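Local coordinates for cutinase-like protein (Cryptococcus sp., PDB 2CZQ) that probably hydrolyses carboxylic esters as a cutinase-like enzyme of the alpha/beta hydrolase fold, at residues A[95-100]-A[147-153]; A[88-92]-A[113-118]. One frame throughout, in Å; residues are numbered along the deposited sequence. Where two conformers were deposited one is given.

Interaction 1 (A[95-100]-A[147-153])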
# COMPACT_ATOMS: atom_id res chain seq x y z
N LEU A 95 -1.39 8.79 5.11
CA LEU A 95 -0.03 9.20 5.46
C LEU A 95 0.04 10.70 5.68
O LEU A 95 0.69 11.18 6.62
CB LEU A 95 0.98 8.81 4.38
CG LEU A 95 0.97 7.37 3.87
CD1 LEU A 95 2.14 7.15 2.93
CD2 LEU A 95 0.99 6.35 5.00
N GLN A 96 -0.63 11.45 4.81
CA GLN A 96 -0.67 12.90 4.92
C GLN A 96 -1.29 13.35 6.24
O GLN A 96 -0.84 14.33 6.84
CB GLN A 96 -1.45 13.50 3.74
CG GLN A 96 -0.80 13.24 2.39
CD GLN A 96 -1.70 13.57 1.21
OE1 GLN A 96 -2.87 13.91 1.38
NE2 GLN A 96 -1.16 13.45 0.00
N GLN A 97 -2.30 12.63 6.70
CA GLN A 97 -2.98 12.95 7.95
C GLN A 97 -2.21 12.47 9.18
O GLN A 97 -2.25 13.13 10.22
CB GLN A 97 -4.38 12.36 7.97
CG GLN A 97 -5.33 13.08 7.03
CD GLN A 97 -6.74 12.55 7.09
OE1 GLN A 97 -7.14 11.92 8.07
NE2 GLN A 97 -7.51 12.81 6.04
N LEU A 98 -1.54 11.33 9.07
CA LEU A 98 -0.80 10.78 10.20
C LEU A 98 0.43 11.61 10.56
O LEU A 98 0.83 11.67 11.72
CB LEU A 98 -0.37 9.34 9.94
CG LEU A 98 -1.49 8.29 9.95
CD1 LEU A 98 -0.95 6.96 9.47
CD2 LEU A 98 -2.13 8.16 11.33
N GLY A 99 1.03 12.25 9.57
CA GLY A 99 2.26 12.98 9.80
C GLY A 99 3.46 12.05 9.83
O GLY A 99 3.35 10.86 9.55
N THR A 100 4.61 12.61 10.18
CA THR A 100 5.89 11.91 10.04
C THR A 100 6.60 11.72 11.37
O THR A 100 7.81 11.49 11.42
CB THR A 100 6.82 12.65 9.04
OG1 THR A 100 6.96 14.02 9.44
CG2 THR A 100 6.19 12.72 7.66
N GLY A 147 -2.25 15.14 -4.01
CA GLY A 147 -0.94 15.09 -3.40
C GLY A 147 -0.33 13.71 -3.46
O GLY A 147 -0.84 12.80 -4.12
N SER A 148 0.78 13.57 -2.74
CA SER A 148 1.67 12.43 -2.90
C SER A 148 2.05 11.83 -1.56
O SER A 148 1.69 12.35 -0.50
CB SER A 148 2.94 12.91 -3.61
OG SER A 148 3.56 13.94 -2.86
N VAL A 149 2.77 10.71 -1.61
CA VAL A 149 3.43 10.17 -0.43
C VAL A 149 4.32 11.28 0.15
O VAL A 149 5.18 11.80 -0.56
CB VAL A 149 4.30 8.95 -0.81
CG1 VAL A 149 5.13 8.48 0.38
CG2 VAL A 149 3.45 7.81 -1.35
N PRO A 150 4.11 11.67 1.41
CA PRO A 150 4.96 12.72 1.99
C PRO A 150 6.43 12.31 2.05
O PRO A 150 6.74 11.13 2.22
CB PRO A 150 4.39 12.91 3.39
CG PRO A 150 3.00 12.38 3.31
CD PRO A 150 3.08 11.22 2.35
N SER A 151 7.32 13.29 1.91
CA SER A 151 8.76 13.03 1.90
C SER A 151 9.22 12.16 3.07
O SER A 151 10.05 11.28 2.90
CB SER A 151 9.55 14.33 1.82
OG SER A 151 9.36 15.12 2.97
N GLY A 152 8.66 12.39 4.26
CA GLY A 152 9.06 11.67 5.46
C GLY A 152 8.61 10.22 5.53
O GLY A 152 9.01 9.49 6.43
N TRP A 153 7.78 9.81 4.57
CA TRP A 153 7.31 8.43 4.44
C TRP A 153 8.02 7.65 3.33
O TRP A 153 7.94 6.42 3.28
CB TRP A 153 5.81 8.41 4.14
CG TRP A 153 4.93 8.67 5.32
CD1 TRP A 153 4.46 9.88 5.75
CD2 TRP A 153 4.40 7.70 6.21
NE1 TRP A 153 3.66 9.71 6.85
CE2 TRP A 153 3.61 8.37 7.16
CE3 TRP A 153 4.51 6.30 6.30
CZ2 TRP A 153 2.93 7.71 8.18
CZ3 TRP A 153 3.84 5.64 7.32
CH2 TRP A 153 3.06 6.35 8.25
O HOH W 1 2.99 12.71 6.73
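Leu95, in the last turn of helix 86-98, directs its CA-to-CB bond toward the loop 147-153 and is buried. Its CB lies 3.8 Å from Pro150 CD and its CD1 4.1 Å from Val149 CG1, while CD2 sits squarely over the six-membered ring of Trp153, 3.6 Å from the centroid and 5° off the ring normal, a CH-pi contact. One residue on, the end of the Gln96 side chain reaches the start of the loop: its NE2 donates a nearly linear hydrogen bond to Ser148 O (3.1 Å, 171°) and a second one to Gln146 O, so that a single amide ties the helix to the carbonyls on both sides of Gly147. The positive phi of Gly147 turns the chain out of helix 143-146, and a CB at this position would clash with the Gln96 amide. In the alpha/beta hydrolase fold, helix 86-98 packs on the central parallel sheet; here Leu95 and Trp153 both also touch Val111 of strand 108-114. Leu98 CB adds a contact with Trp153 CZ2 at 4.1 Å. Gly99 then ends the helix with positive phi, and its O accepts a weak hydrogen bond from Trp153 NE1 (3.0 Å, 126°). A water donates to Leu95 O (2.8 Å) and weakly accepts from Trp153 NE1 (3.1 Å). Thr100 lays CG2 3.8 Å from both Gly152 CA and Trp153 CD1.

Interaction 2 (A[88-92]-A[113-118])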
# COMPACT_ATOMS: atom_id res chain seq x y z
N ALA A 88 -4.95 2.83 -2.85
CA ALA A 88 -3.64 3.46 -2.76
C ALA A 88 -3.79 4.94 -2.43
O ALA A 88 -3.09 5.45 -1.56
CB ALA A 88 -2.84 3.25 -4.04
N ALA A 89 -4.71 5.63 -3.11
CA ALA A 89 -4.98 7.03 -2.83
C ALA A 89 -5.44 7.21 -1.38
O ALA A 89 -4.96 8.10 -0.67
CB ALA A 89 -6.00 7.59 -3.80
N ALA A 90 -6.35 6.35 -0.93
CA ALA A 90 -6.82 6.43 0.45
C ALA A 90 -5.67 6.27 1.45
O ALA A 90 -5.65 6.93 2.50
CB ALA A 90 -7.89 5.39 0.72
N THR A 91 -4.72 5.41 1.11
CA THR A 91 -3.55 5.18 1.95
C THR A 91 -2.62 6.39 1.96
O THR A 91 -2.16 6.82 3.02
CB THR A 91 -2.80 3.93 1.47
OG1 THR A 91 -3.67 2.78 1.56
CG2 THR A 91 -1.64 3.60 2.40
N VAL A 92 -2.35 6.95 0.78
CA VAL A 92 -1.54 8.16 0.67
C VAL A 92 -2.11 9.28 1.55
O VAL A 92 -1.38 9.94 2.28
CB VAL A 92 -1.43 8.61 -0.80
CG1 VAL A 92 -0.85 10.02 -0.90
CG2 VAL A 92 -0.60 7.62 -1.60
N LEU A 113 2.17 0.22 -2.19
CA LEU A 113 1.12 0.73 -3.07
C LEU A 113 1.25 0.13 -4.45
O LEU A 113 2.36 -0.06 -4.94
CB LEU A 113 1.21 2.26 -3.17
CG LEU A 113 1.28 3.03 -1.85
CD1 LEU A 113 1.58 4.49 -2.09
CD2 LEU A 113 -0.00 2.87 -1.05
N ILE A 114 0.11 -0.16 -5.07
CA ILE A 114 0.07 -0.59 -6.47
C ILE A 114 -0.98 0.20 -7.22
O ILE A 114 -2.07 0.47 -6.71
CB ILE A 114 -0.20 -2.12 -6.61
CG1 ILE A 114 -1.28 -2.59 -5.63
CG2 ILE A 114 1.09 -2.90 -6.44
CD1 ILE A 114 -1.81 -3.98 -5.91
N GLY A 115 -0.65 0.58 -8.45
CA GLY A 115 -1.60 1.31 -9.28
C GLY A 115 -2.08 2.60 -8.63
O GLY A 115 -3.28 2.89 -8.61
N ASN A 116 -1.14 3.39 -8.12
CA ASN A 116 -1.45 4.55 -7.29
C ASN A 116 -1.86 5.77 -8.10
O ASN A 116 -1.04 6.32 -8.82
CB ASN A 116 -0.20 4.87 -6.47
CG ASN A 116 -0.39 6.02 -5.52
OD1 ASN A 116 -1.51 6.44 -5.23
ND2 ASN A 116 0.73 6.54 -5.01
N PRO A 117 -3.10 6.25 -7.97
CA PRO A 117 -3.50 7.48 -8.66
C PRO A 117 -2.66 8.68 -8.22
O PRO A 117 -2.54 9.65 -8.97
CB PRO A 117 -4.96 7.68 -8.21
CG PRO A 117 -5.42 6.33 -7.78
CD PRO A 117 -4.21 5.69 -7.17
N ASP A 118 -2.07 8.60 -7.03
CA ASP A 118 -1.27 9.69 -6.48
C ASP A 118 0.22 9.52 -6.73
O ASP A 118 1.04 10.17 -6.08
CB ASP A 118 -1.52 9.82 -4.98
CG ASP A 118 -2.95 10.13 -4.65
OD1 ASP A 118 -3.68 10.60 -5.56
OD2 ASP A 118 -3.40 9.93 -3.50
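Next to the probable nucleophile elbow around Ser85, the helix that follows the elbow packs on the end of the neighbouring strand, 108-114, and the turn after it. Ala88 CB faces the strand end and the turn, 3.7 Å from Asn116 OD1, 3.9 Å from Ile114 O and 4.1 Å from Leu113 CD2; so small a side chain lets the Ala88 and Asn116 CA atoms approach to 5.1 Å. Strand 108-114 runs parallel to strand 78-84, and helix 86-98 lies in the crossover that joins them, the beta-alpha-beta unit of the alpha/beta hydrolase fold. Thr91 CG2 and Val92 CG2 rest on Leu113, at 3.9 Å from CD2 and 3.8 Å from CD1 respectively. Beyond the strand, Asn116 OD1 accepts from Asp118 N (2.9 Å), an Asx turn, while its ND2 bonds Asp159 OD2. The Asp118 carboxylate reaches the helix by packing alone, OD2 lying 3.4 Å from Ala89 CA and 3.6 Å from Val92 CB, and its OD1 accepts from Gln146 NE2.

Both contacts use helix 86-98: interaction 2 its beginning, next to the likely nucleophile elbow, and interaction 1 its C-terminal end, with centres about 12 Å apart. They meet where residues 147-149 pass Asp118, the helix residue Val92 and the strand residue Leu113. Gly147 O lies 3.2 Å from Asp118 CB and Val92 CG1 is 3.5 Å from Ser148 O, so close packing continues between the contacts, with an apolar touch of Val149 CG2 on Leu113 CD1 at 3.9 Å. Gln146 bridges them with hydrogen bonds, its O to Gln96 NE2 and its NE2 to Asp118 OD1. Interaction 2 is the one beside the putative Ser85-His180-Asp165 triad, with Thr91 touching the elbow and Pro117 lying near the triad.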